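Local atomic coordinates of 2-polyprenyl-6-methoxyphenol hydroxylase-like FAD-dependent oxidoreductase (Streptomyces sp. NRRL 11266, PDB entry 6UI5), a protein that binds flavin-adenine dinucleotide and is probably an FAD-dependent oxidoreductase of the aromatic-ring hydroxylase family. Residues V175-I180 against A222-E227; G234-E239 against L261-I266. All coordinates share one frame; numbering follows the deposited sequence.

Contact 1: V175-I180 against A222-E227; sequences VIVRGI and AEFSTE
Strands 176-180 and 222-225 run antiparallel with a marked twist, their axes 144° apart and 4.5 Å at the closest, and the well-formed part of the pairing is the hydrogen-bonded pair of R178 and E223. R178 N donates to E223 O at 3.1 Å, and E223 N returns a bond to R178 O at 2.8 Å; both donors lie in the plane of the carbonyl they address. Next to this pair, V177 CA turns its hydrogen onto the same E223 O.

The two faces of the sheet differ in character. On the face of V177 and F224 the packing is apolar. The two side chains lie alongside each other, pointing the same way, and V177 CG2, anti to its carbonyl carbon, comes to 3.4 Å from F224 CE1. V175 CG1 meets the same ring at its edge, in plane, 3.7 Å from CD1, so both valines meet the ring along its CD1-CE1 side. V177 CG1, anti to the backbone N, lies 4.1 Å from A222 CB.

On the other face R178 bends at chi2 and chi3 and folds back over the neighbouring strand, CD lying 3.1 Å from E223 O and S225 CB sitting over the centre of one guanidinium face. Backbone oxygens crowd this guanidinium in the model, so its exact placement is uncertain. The extended E223 chain carries its carboxylate to a salt bridge with R247 of helix 238-249.

Strand 257-271 flanks 176-185 through backbone bonds of V177 and G179, while Y350 meets the F224 ring and helix 238-249 packs against I180 and E223.

Contact 2: G234-E239 against L261-I266; sequences GPATLE and LQHYSI. With FAD (flavin-adenine dinucleotide), chain C.
A loop leading into the N-terminus of helix 238-249 is pinned here to strand 257-271, part of the antiparallel sheet of the FAD-binding domain, and T237 occupies the N-cap position of that helix. Two backbone hydrogen bonds between G234 and H263 join the loop to the strand. H263 N donates to G234 O at 2.6 Å with the donor in the carbonyl plane, whereas the return bond from G234 N to H263 O is longer, 3.2 Å, and its donor stands 37° out of the plane of that carbonyl. Q262 CA adds a CA-H...O contact to G234 O, which thus meets two adjacent residues of the strand.

Two residues past G234, A236 turns its methyl onto the imidazole of H263. This is a CH-pi contact over the face, with CB 3.3 Å from the ring centroid and displaced toward the NE2-CD2 side of the ring. The imidazole is fixed further by F231, whose ring stacks with it, and by a hydrogen bond between NE2 and Q240 OE1 in the first turn of the helix, so H263 ties the strand to both the loop and the helix start. L261 CD1 reaches the start of the helix more loosely, 4.2 Å from L238 CA; I180, V184 and V219 also touch the L261 side chain.

Y264 belongs to the FAD pocket. Its CG, at chi1 80°, lies between the backbone N and the carbonyl carbon, and its OH is hydrogen-bonded to S221 O. One face of the phenol ring receives the flavin's C7M methyl, displaced toward the rim and 3.5 Å from Y264 CD2.

Strands 176-185 of contact 1 and 257-271 of contact 2 are neighbours in one antiparallel sheet, and the contacts meet there, their centres 13 Å apart. Probable backbone hydrogen bonds join them, V177 O to I266 N at 2.8 Å and G179 O to Y264 N at 3.0 Å, and I180 CG2 packs on H263 ND1. Helix 238-249, which follows strand 216-225 in the chain, starts within contact 2 and is the helix that also packs on contact 1. Both lie near the flavin: Y264 touches it directly, whereas A222, which packs on Y264, keeps its side chain about 8 Å from the bound FAD.

Contact 1: V175-I180 against A222-E227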
ATOM      1  N   VAL A 175      -5.558  -7.530  16.097  1.00 71.78           N
ATOM      2  CA  VAL A 175      -6.712  -7.171  16.899  1.00 72.65           C
ATOM      3  C   VAL A 175      -7.774  -8.231  16.657  1.00 74.73           C
ATOM      4  O   VAL A 175      -7.833  -8.846  15.581  1.00 67.37           O
ATOM      5  CB  VAL A 175      -7.210  -5.748  16.553  1.00 59.66           C
ATOM      6  CG1 VAL A 175      -7.654  -5.677  15.088  1.00 49.70           C
ATOM      7  CG2 VAL A 175      -8.343  -5.320  17.531  1.00 49.98           C
ATOM      8  N   ILE A 176      -8.592  -8.473  17.678  1.00 75.10           N
ATOM      9  CA  ILE A 176      -9.703  -9.414  17.581  1.00 75.59           C
ATOM     10  C   ILE A 176     -10.989  -8.610  17.439  1.00 70.96           C
ATOM     11  O   ILE A 176     -11.405  -7.916  18.373  1.00 70.68           O
ATOM     12  CB  ILE A 176      -9.773 -10.358  18.789  1.00 73.53           C
ATOM     13  CG1 ILE A 176      -8.460 -11.125  18.960  1.00 75.54           C
ATOM     14  CG2 ILE A 176     -10.904 -11.331  18.582  1.00 72.51           C
ATOM     15  CD1 ILE A 176      -7.911 -11.740  17.648  1.00 78.67           C
ATOM     16  N   VAL A 177     -11.623  -8.697  16.273  1.00 68.43           N
ATOM     17  CA  VAL A 177     -12.886  -8.001  16.039  1.00 64.13           C
ATOM     18  C   VAL A 177     -14.039  -8.840  16.577  1.00 67.86           C
ATOM     19  O   VAL A 177     -14.137 -10.044  16.298  1.00 69.57           O
ATOM     20  CB  VAL A 177     -13.079  -7.705  14.550  1.00 56.06           C
ATOM     21  CG1 VAL A 177     -14.406  -6.983  14.323  1.00 46.88           C
ATOM     22  CG2 VAL A 177     -11.919  -6.881  14.040  1.00 62.94           C
ATOM     23  N   ARG A 178     -14.941  -8.190  17.309  1.00 69.40           N
ATOM     24  CA  ARG A 178     -16.062  -8.838  17.978  1.00 72.01           C
ATOM     25  C   ARG A 178     -17.333  -8.050  17.715  1.00 71.24           C
ATOM     26  O   ARG A 178     -17.308  -6.820  17.579  1.00 66.47           O
ATOM     27  CB  ARG A 178     -15.859  -8.900  19.485  1.00 67.93           C
ATOM     28  CG  ARG A 178     -15.772  -7.494  20.050  1.00 66.31           C
ATOM     29  CD  ARG A 178     -14.353  -7.072  20.234  1.00 56.63           C
ATOM     30  NE  ARG A 178     -13.818  -7.810  21.356  1.00 93.17           N
ATOM     31  CZ  ARG A 178     -12.582  -8.258  21.436  1.00100.23           C
ATOM     32  NH1 ARG A 178     -11.712  -8.054  20.449  1.00105.93           N
ATOM     33  NH2 ARG A 178     -12.215  -8.931  22.516  1.00106.22           N
ATOM     34  N   GLY A 179     -18.448  -8.752  17.696  1.00 68.56           N
ATOM     35  CA  GLY A 179     -19.715  -8.063  17.672  1.00 74.15           C
ATOM     36  C   GLY A 179     -20.865  -9.022  17.832  1.00 73.11           C
ATOM     37  O   GLY A 179     -20.698 -10.158  18.278  1.00 79.26           O
ATOM     38  N   ILE A 180     -22.049  -8.549  17.469  1.00 63.71           N
ATOM     39  CA  ILE A 180     -23.183  -9.436  17.297  1.00 69.62           C
ATOM     40  C   ILE A 180     -23.894  -9.025  16.021  1.00 66.29           C
ATOM     41  O   ILE A 180     -23.674  -7.939  15.477  1.00 67.94           O
ATOM     42  CB  ILE A 180     -24.172  -9.465  18.508  1.00 73.26           C
ATOM     43  CG1 ILE A 180     -24.985  -8.184  18.577  1.00 76.54           C
ATOM     44  CG2 ILE A 180     -23.444  -9.755  19.830  1.00 66.71           C
ATOM     45  CD1 ILE A 180     -26.396  -8.369  18.123  1.00 76.37           C
ATOM     46  N   ALA A 222     -19.365  -4.201  15.059  1.00 66.59           N
ATOM     47  CA  ALA A 222     -17.978  -4.622  14.886  1.00 69.17           C
ATOM     48  C   ALA A 222     -17.097  -3.738  15.754  1.00 76.18           C
ATOM     49  O   ALA A 222     -17.027  -2.523  15.539  1.00 76.67           O
ATOM     50  CB  ALA A 222     -17.548  -4.528  13.426  1.00 56.43           C
ATOM     51  N   GLU A 223     -16.427  -4.339  16.728  1.00 74.50           N
ATOM     52  CA  GLU A 223     -15.728  -3.585  17.752  1.00 68.22           C
ATOM     53  C   GLU A 223     -14.278  -4.038  17.821  1.00 72.79           C
ATOM     54  O   GLU A 223     -13.987  -5.232  17.724  1.00 74.80           O
ATOM     55  CB  GLU A 223     -16.430  -3.743  19.117  1.00 61.17           C
ATOM     56  CG  GLU A 223     -17.660  -2.855  19.238  1.00 70.19           C
ATOM     57  CD  GLU A 223     -18.358  -2.951  20.600  1.00 86.45           C
ATOM     58  OE1 GLU A 223     -19.220  -3.847  20.782  1.00 93.57           O
ATOM     59  OE2 GLU A 223     -18.043  -2.129  21.495  1.00 89.12           O
ATOM     60  N   PHE A 224     -13.371  -3.076  17.967  1.00 65.92           N
ATOM     61  CA  PHE A 224     -11.950  -3.364  18.007  1.00 70.26           C
ATOM     62  C   PHE A 224     -11.485  -3.242  19.448  1.00 66.39           C
ATOM     63  O   PHE A 224     -11.697  -2.205  20.089  1.00 69.14           O
ATOM     64  CB  PHE A 224     -11.154  -2.421  17.090  1.00 70.87           C
ATOM     65  CG  PHE A 224     -11.433  -2.611  15.619  1.00 73.31           C
ATOM     66  CD1 PHE A 224     -10.721  -3.538  14.876  1.00 78.61           C
ATOM     67  CD2 PHE A 224     -12.395  -1.850  14.974  1.00 75.71           C
ATOM     68  CE1 PHE A 224     -10.961  -3.695  13.516  1.00 76.34           C
ATOM     69  CE2 PHE A 224     -12.643  -2.013  13.620  1.00 74.71           C
ATOM     70  CZ  PHE A 224     -11.931  -2.935  12.897  1.00 73.41           C
ATOM     71  N   SER A 225     -10.837  -4.292  19.951  1.00 63.03           N
ATOM     72  CA  SER A 225     -10.224  -4.205  21.268  1.00 74.33           C
ATOM     73  C   SER A 225      -9.021  -5.134  21.333  1.00 78.42           C
ATOM     74  O   SER A 225      -8.974  -6.163  20.650  1.00 82.58           O
ATOM     75  CB  SER A 225     -11.212  -4.561  22.390  1.00 65.36           C
ATOM     76  OG  SER A 225     -10.512  -4.806  23.602  1.00 78.25           O
ATOM     77  N   THR A 226      -8.068  -4.772  22.181  1.00 81.40           N
ATOM     78  CA  THR A 226      -6.869  -5.558  22.462  1.00 99.06           C
ATOM     79  C   THR A 226      -7.036  -6.529  23.640  1.00107.33           C
ATOM     80  O   THR A 226      -6.101  -6.653  24.431  1.00110.41           O
ATOM     81  CB  THR A 226      -5.720  -4.585  22.714  1.00107.46           C
ATOM     82  OG1 THR A 226      -4.597  -5.275  23.275  1.00115.16           O
ATOM     83  CG2 THR A 226      -6.180  -3.493  23.678  1.00102.30           C
ATOM     84  N   GLU A 227      -8.164  -7.223  23.814  1.00108.09           N
ATOM     85  CA  GLU A 227      -8.300  -8.180  24.907  1.00116.78           C
ATOM     86  C   GLU A 227      -9.542  -9.038  24.645  1.00116.00           C
ATOM     87  O   GLU A 227     -10.492  -8.548  24.022  1.00130.70           O
ATOM     88  CB  GLU A 227      -8.373  -7.445  26.268  1.00126.34           C
ATOM     89  CG  GLU A 227      -8.425  -8.414  27.451  1.00136.09           C
ATOM     90  CD  GLU A 227      -7.554  -8.079  28.664  1.00140.60           C
ATOM     91  OE1 GLU A 227      -8.060  -8.199  29.790  1.00135.43           O
ATOM     92  OE2 GLU A 227      -6.360  -7.753  28.512  1.00144.51           O
TER

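Contact 2: G234-E239 against L261-I266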
ATOM      1  N   GLY A 234     -21.653 -17.405  19.650  1.00 84.27           N
ATOM      2  CA  GLY A 234     -22.879 -18.151  19.852  1.00 84.48           C
ATOM      3  C   GLY A 234     -24.098 -17.284  20.125  1.00 90.41           C
ATOM      4  O   GLY A 234     -24.128 -16.091  19.820  1.00 90.75           O
ATOM      5  N   PRO A 235     -25.106 -17.866  20.777  1.00102.73           N
ATOM      6  CA  PRO A 235     -26.481 -17.364  20.599  1.00101.68           C
ATOM      7  C   PRO A 235     -26.768 -15.965  21.150  1.00 94.38           C
ATOM      8  O   PRO A 235     -27.594 -15.265  20.559  1.00105.79           O
ATOM      9  CB  PRO A 235     -27.324 -18.440  21.294  1.00100.39           C
ATOM     10  CG  PRO A 235     -26.449 -19.677  21.251  1.00 97.56           C
ATOM     11  CD  PRO A 235     -25.087 -19.135  21.521  1.00102.52           C
ATOM     12  N   ALA A 236     -26.166 -15.531  22.251  1.00 75.37           N
ATOM     13  CA  ALA A 236     -26.277 -14.117  22.627  1.00 89.55           C
ATOM     14  C   ALA A 236     -27.702 -13.710  22.984  1.00107.18           C
ATOM     15  O   ALA A 236     -28.664 -14.413  22.668  1.00124.50           O
ATOM     16  CB  ALA A 236     -25.771 -13.185  21.508  1.00 59.49           C
ATOM     17  N   THR A 237     -27.852 -12.576  23.658  1.00106.59           N
ATOM     18  CA  THR A 237     -29.167 -12.101  24.060  1.00105.72           C
ATOM     19  C   THR A 237     -29.394 -10.705  23.501  1.00108.48           C
ATOM     20  O   THR A 237     -28.448  -9.989  23.151  1.00100.60           O
ATOM     21  CB  THR A 237     -29.313 -12.083  25.579  1.00 95.98           C
ATOM     22  OG1 THR A 237     -28.679 -10.904  26.090  1.00 93.99           O
ATOM     23  CG2 THR A 237     -28.628 -13.302  26.178  1.00 91.10           C
ATOM     24  N   LEU A 238     -30.669 -10.312  23.433  1.00114.25           N
ATOM     25  CA  LEU A 238     -30.975  -8.993  22.896  1.00113.37           C
ATOM     26  C   LEU A 238     -30.627  -7.895  23.895  1.00104.45           C
ATOM     27  O   LEU A 238     -30.195  -6.807  23.493  1.00103.93           O
ATOM     28  CB  LEU A 238     -32.445  -8.909  22.461  1.00114.69           C
ATOM     29  CG  LEU A 238     -32.867  -7.532  21.945  1.00112.15           C
ATOM     30  CD1 LEU A 238     -33.877  -7.677  20.803  1.00116.41           C
ATOM     31  CD2 LEU A 238     -33.470  -6.714  23.084  1.00101.15           C
ATOM     32  N   GLU A 239     -30.815  -8.144  25.187  1.00100.32           N
ATOM     33  CA  GLU A 239     -30.306  -7.190  26.165  1.00100.69           C
ATOM     34  C   GLU A 239     -28.819  -6.941  25.930  1.00101.97           C
ATOM     35  O   GLU A 239     -28.354  -5.799  26.011  1.00107.29           O
ATOM     36  CB  GLU A 239     -30.574  -7.678  27.594  1.00100.20           C
ATOM     37  CG  GLU A 239     -32.047  -7.611  28.004  1.00110.81           C
ATOM     38  CD  GLU A 239     -32.916  -8.628  27.271  1.00116.02           C
ATOM     39  OE1 GLU A 239     -32.427  -9.754  27.039  1.00111.03           O
ATOM     40  OE2 GLU A 239     -34.076  -8.302  26.927  1.00121.14           O
ATOM     41  N   LEU A 261     -29.947 -13.688  17.115  1.00 68.49           N
ATOM     42  CA  LEU A 261     -28.757 -12.869  17.177  1.00 78.55           C
ATOM     43  C   LEU A 261     -27.607 -13.777  17.601  1.00 83.39           C
ATOM     44  O   LEU A 261     -27.824 -14.891  18.086  1.00 77.87           O
ATOM     45  CB  LEU A 261     -28.938 -11.678  18.129  1.00 93.40           C
ATOM     46  CG  LEU A 261     -30.060 -10.645  17.975  1.00104.03           C
ATOM     47  CD1 LEU A 261     -29.754  -9.482  18.958  1.00107.30           C
ATOM     48  CD2 LEU A 261     -30.260 -10.130  16.519  1.00101.32           C
ATOM     49  N   GLN A 262     -26.372 -13.334  17.338  1.00 88.46           N
ATOM     50  CA  GLN A 262     -25.215 -14.195  17.557  1.00 82.81           C
ATOM     51  C   GLN A 262     -24.011 -13.368  17.968  1.00 79.12           C
ATOM     52  O   GLN A 262     -23.708 -12.366  17.316  1.00 82.43           O
ATOM     53  CB  GLN A 262     -24.848 -15.003  16.299  1.00 79.56           C
ATOM     54  CG  GLN A 262     -25.925 -15.914  15.721  1.00 94.12           C
ATOM     55  CD  GLN A 262     -25.557 -17.377  15.771  1.00112.38           C
ATOM     56  OE1 GLN A 262     -25.158 -17.905  16.831  1.00120.85           O
ATOM     57  NE2 GLN A 262     -25.698 -18.062  14.624  1.00113.80           N
ATOM     58  N   HIS A 263     -23.300 -13.809  19.010  1.00 71.05           N
ATOM     59  CA  HIS A 263     -21.928 -13.362  19.212  1.00 65.52           C
ATOM     60  C   HIS A 263     -21.037 -13.868  18.076  1.00 71.14           C
ATOM     61  O   HIS A 263     -21.180 -15.006  17.612  1.00 72.96           O
ATOM     62  CB  HIS A 263     -21.398 -13.859  20.546  1.00 62.21           C
ATOM     63  CG  HIS A 263     -22.136 -13.285  21.712  1.00 76.97           C
ATOM     64  ND1 HIS A 263     -22.259 -11.922  21.902  1.00 80.05           N
ATOM     65  CD2 HIS A 263     -22.831 -13.879  22.715  1.00 71.39           C
ATOM     66  CE1 HIS A 263     -22.994 -11.704  22.980  1.00 78.35           C
ATOM     67  NE2 HIS A 263     -23.346 -12.873  23.492  1.00 81.79           N
ATOM     68  N   TYR A 264     -20.125 -13.018  17.601  1.00 69.12           N
ATOM     69  CA  TYR A 264     -19.109 -13.449  16.641  1.00 67.73           C
ATOM     70  C   TYR A 264     -17.771 -12.822  17.012  1.00 67.21           C
ATOM     71  O   TYR A 264     -17.716 -11.689  17.499  1.00 58.02           O
ATOM     72  CB  TYR A 264     -19.500 -13.087  15.201  1.00 65.82           C
ATOM     73  CG  TYR A 264     -19.225 -11.638  14.837  1.00 64.13           C
ATOM     74  CD1 TYR A 264     -17.972 -11.243  14.374  1.00 60.32           C
ATOM     75  CD2 TYR A 264     -20.213 -10.667  14.961  1.00 65.77           C
ATOM     76  CE1 TYR A 264     -17.707  -9.929  14.060  1.00 63.01           C
ATOM     77  CE2 TYR A 264     -19.958  -9.341  14.632  1.00 63.94           C
ATOM     78  CZ  TYR A 264     -18.698  -8.980  14.187  1.00 63.08           C
ATOM     79  OH  TYR A 264     -18.406  -7.669  13.861  1.00 64.44           O
ATOM     80  N   SER A 265     -16.685 -13.567  16.781  1.00 68.77           N
ATOM     81  CA  SER A 265     -15.348 -12.990  16.816  1.00 64.02           C
ATOM     82  C   SER A 265     -14.717 -13.277  15.458  1.00 61.91           C
ATOM     83  O   SER A 265     -15.155 -14.174  14.742  1.00 68.73           O
ATOM     84  CB  SER A 265     -14.450 -13.552  17.984  1.00 54.09           C
ATOM     85  OG  SER A 265     -14.400 -14.972  18.004  1.00 57.53           O
ATOM     86  N   ILE A 266     -13.708 -12.500  15.081  1.00 63.40           N
ATOM     87  CA  ILE A 266     -13.097 -12.625  13.752  1.00 60.04           C
ATOM     88  C   ILE A 266     -11.637 -12.971  13.922  1.00 52.53           C
ATOM     89  O   ILE A 266     -10.897 -12.233  14.584  1.00 58.09           O
ATOM     90  CB  ILE A 266     -13.234 -11.344  12.921  1.00 62.41           C
ATOM     91  CG1 ILE A 266     -14.667 -11.179  12.440  1.00 56.54           C
ATOM     92  CG2 ILE A 266     -12.240 -11.368  11.723  1.00 64.82           C
ATOM     93  CD1 ILE A 266     -15.127 -12.320  11.531  1.00 66.55           C
TER
HETATM   94  PA  FAD C 601     -20.786 -21.699   6.459  1.00 59.68           P
HETATM   95  O1A FAD C 601     -21.674 -20.558   6.013  1.00 55.11           O
HETATM   96  O2A FAD C 601     -20.261 -21.384   7.849  1.00 57.52           O
HETATM   97  O5B FAD C 601     -21.562 -23.156   6.300  1.00 62.68           O
HETATM   98  C5B FAD C 601     -20.975 -24.332   6.835  1.00 71.08           C
HETATM   99  C4B FAD C 601     -22.110 -25.378   7.082  1.00 77.94           C
HETATM  100  O4B FAD C 601     -21.658 -26.556   7.437  1.00 73.70           O
HETATM  101  C3B FAD C 601     -23.001 -24.919   8.260  1.00 83.55           C
HETATM  102  O3B FAD C 601     -24.298 -25.185   7.948  1.00 79.98           O
HETATM  103  C2B FAD C 601     -22.535 -25.792   9.442  1.00 80.76           C
HETATM  104  O2B FAD C 601     -23.609 -25.778  10.468  1.00 89.81           O
HETATM  105  C1B FAD C 601     -22.402 -26.951   8.856  1.00 75.56           C
HETATM  106  N9A FAD C 601     -21.506 -27.896   9.493  1.00 65.24           N
HETATM  107  C8A FAD C 601     -20.372 -27.613  10.172  1.00 57.26           C
HETATM  108  N7A FAD C 601     -19.803 -28.781  10.537  1.00 60.20           N
HETATM  109  C5A FAD C 601     -20.579 -29.786  10.062  1.00 67.77           C
HETATM  110  C6A FAD C 601     -20.476 -31.170  10.135  1.00 69.97           C
HETATM  111  N6A FAD C 601     -19.587 -32.173  10.703  1.00 77.11           N
HETATM  112  N1A FAD C 601     -21.404 -31.950   9.575  1.00 62.51           N
HETATM  113  C2A FAD C 601     -22.449 -31.399   8.920  1.00 61.82           C
HETATM  114  N3A FAD C 601     -22.542 -30.040   8.835  1.00 63.46           N
HETATM  115  C4A FAD C 601     -21.617 -29.238   9.405  1.00 61.36           C
HETATM  116  N1  FAD C 601     -20.665 -12.746   3.809  1.00127.45           N
HETATM  117  C2  FAD C 601     -20.846 -11.680   2.782  1.00130.83           C
HETATM  118  O2  FAD C 601     -20.751 -11.911   1.622  1.00127.15           O
HETATM  119  N3  FAD C 601     -21.159 -10.294   3.236  1.00133.20           N
HETATM  120  C4  FAD C 601     -21.283 -10.018   4.669  1.00128.31           C
HETATM  121  O4  FAD C 601     -21.532  -8.928   5.061  1.00133.82           O
HETATM  122  C4X FAD C 601     -21.090 -11.122   5.679  1.00114.62           C
HETATM  123  N5  FAD C 601     -21.218 -10.781   7.077  1.00108.58           N
HETATM  124  C5X FAD C 601     -21.020 -11.843   8.095  1.00112.73           C
HETATM  125  C6  FAD C 601     -21.140 -11.502   9.444  1.00109.90           C
HETATM  126  C7  FAD C 601     -20.968 -12.476  10.420  1.00113.14           C
HETATM  127  C7M FAD C 601     -21.155 -11.817  11.780  1.00115.16           C
HETATM  128  C8  FAD C 601     -20.677 -13.805  10.077  1.00117.89           C
HETATM  129  C8M FAD C 601     -20.507 -14.811  11.223  1.00117.06           C
HETATM  130  C9  FAD C 601     -20.553 -14.152   8.719  1.00121.32           C
HETATM  131  C9A FAD C 601     -20.719 -13.174   7.711  1.00117.47           C
HETATM  132  N10 FAD C 601     -20.577 -13.526   6.247  1.00103.20           N
HETATM  133  C10 FAD C 601     -20.781 -12.477   5.252  1.00114.38           C
HETATM  134  C1' FAD C 601     -20.301 -14.929   5.876  1.00 88.92           C
HETATM  135  C2' FAD C 601     -19.063 -15.260   5.023  1.00 86.31           C
HETATM  136  O2' FAD C 601     -19.284 -15.029   3.681  1.00 89.25           O
HETATM  137  C3' FAD C 601     -18.770 -16.758   5.086  1.00 88.27           C
HETATM  138  O3' FAD C 601     -17.505 -16.942   4.534  1.00 94.40           O
HETATM  139  C4' FAD C 601     -19.726 -17.663   4.283  1.00 81.21           C
HETATM  140  O4' FAD C 601     -21.067 -17.576   4.675  1.00 79.59           O
HETATM  141  C5' FAD C 601     -19.236 -19.079   4.606  1.00 71.08           C
HETATM  142  O5' FAD C 601     -19.710 -20.004   3.667  1.00 55.95           O
HETATM  143  P   FAD C 601     -19.414 -21.618   3.863  1.00 60.77           P
HETATM  144  O1P FAD C 601     -20.497 -22.400   3.160  1.00 48.53           O
HETATM  145  O2P FAD C 601     -18.020 -22.050   3.449  1.00 64.51           O
HETATM  146  O3P FAD C 601     -19.448 -21.853   5.499  1.00 77.94           O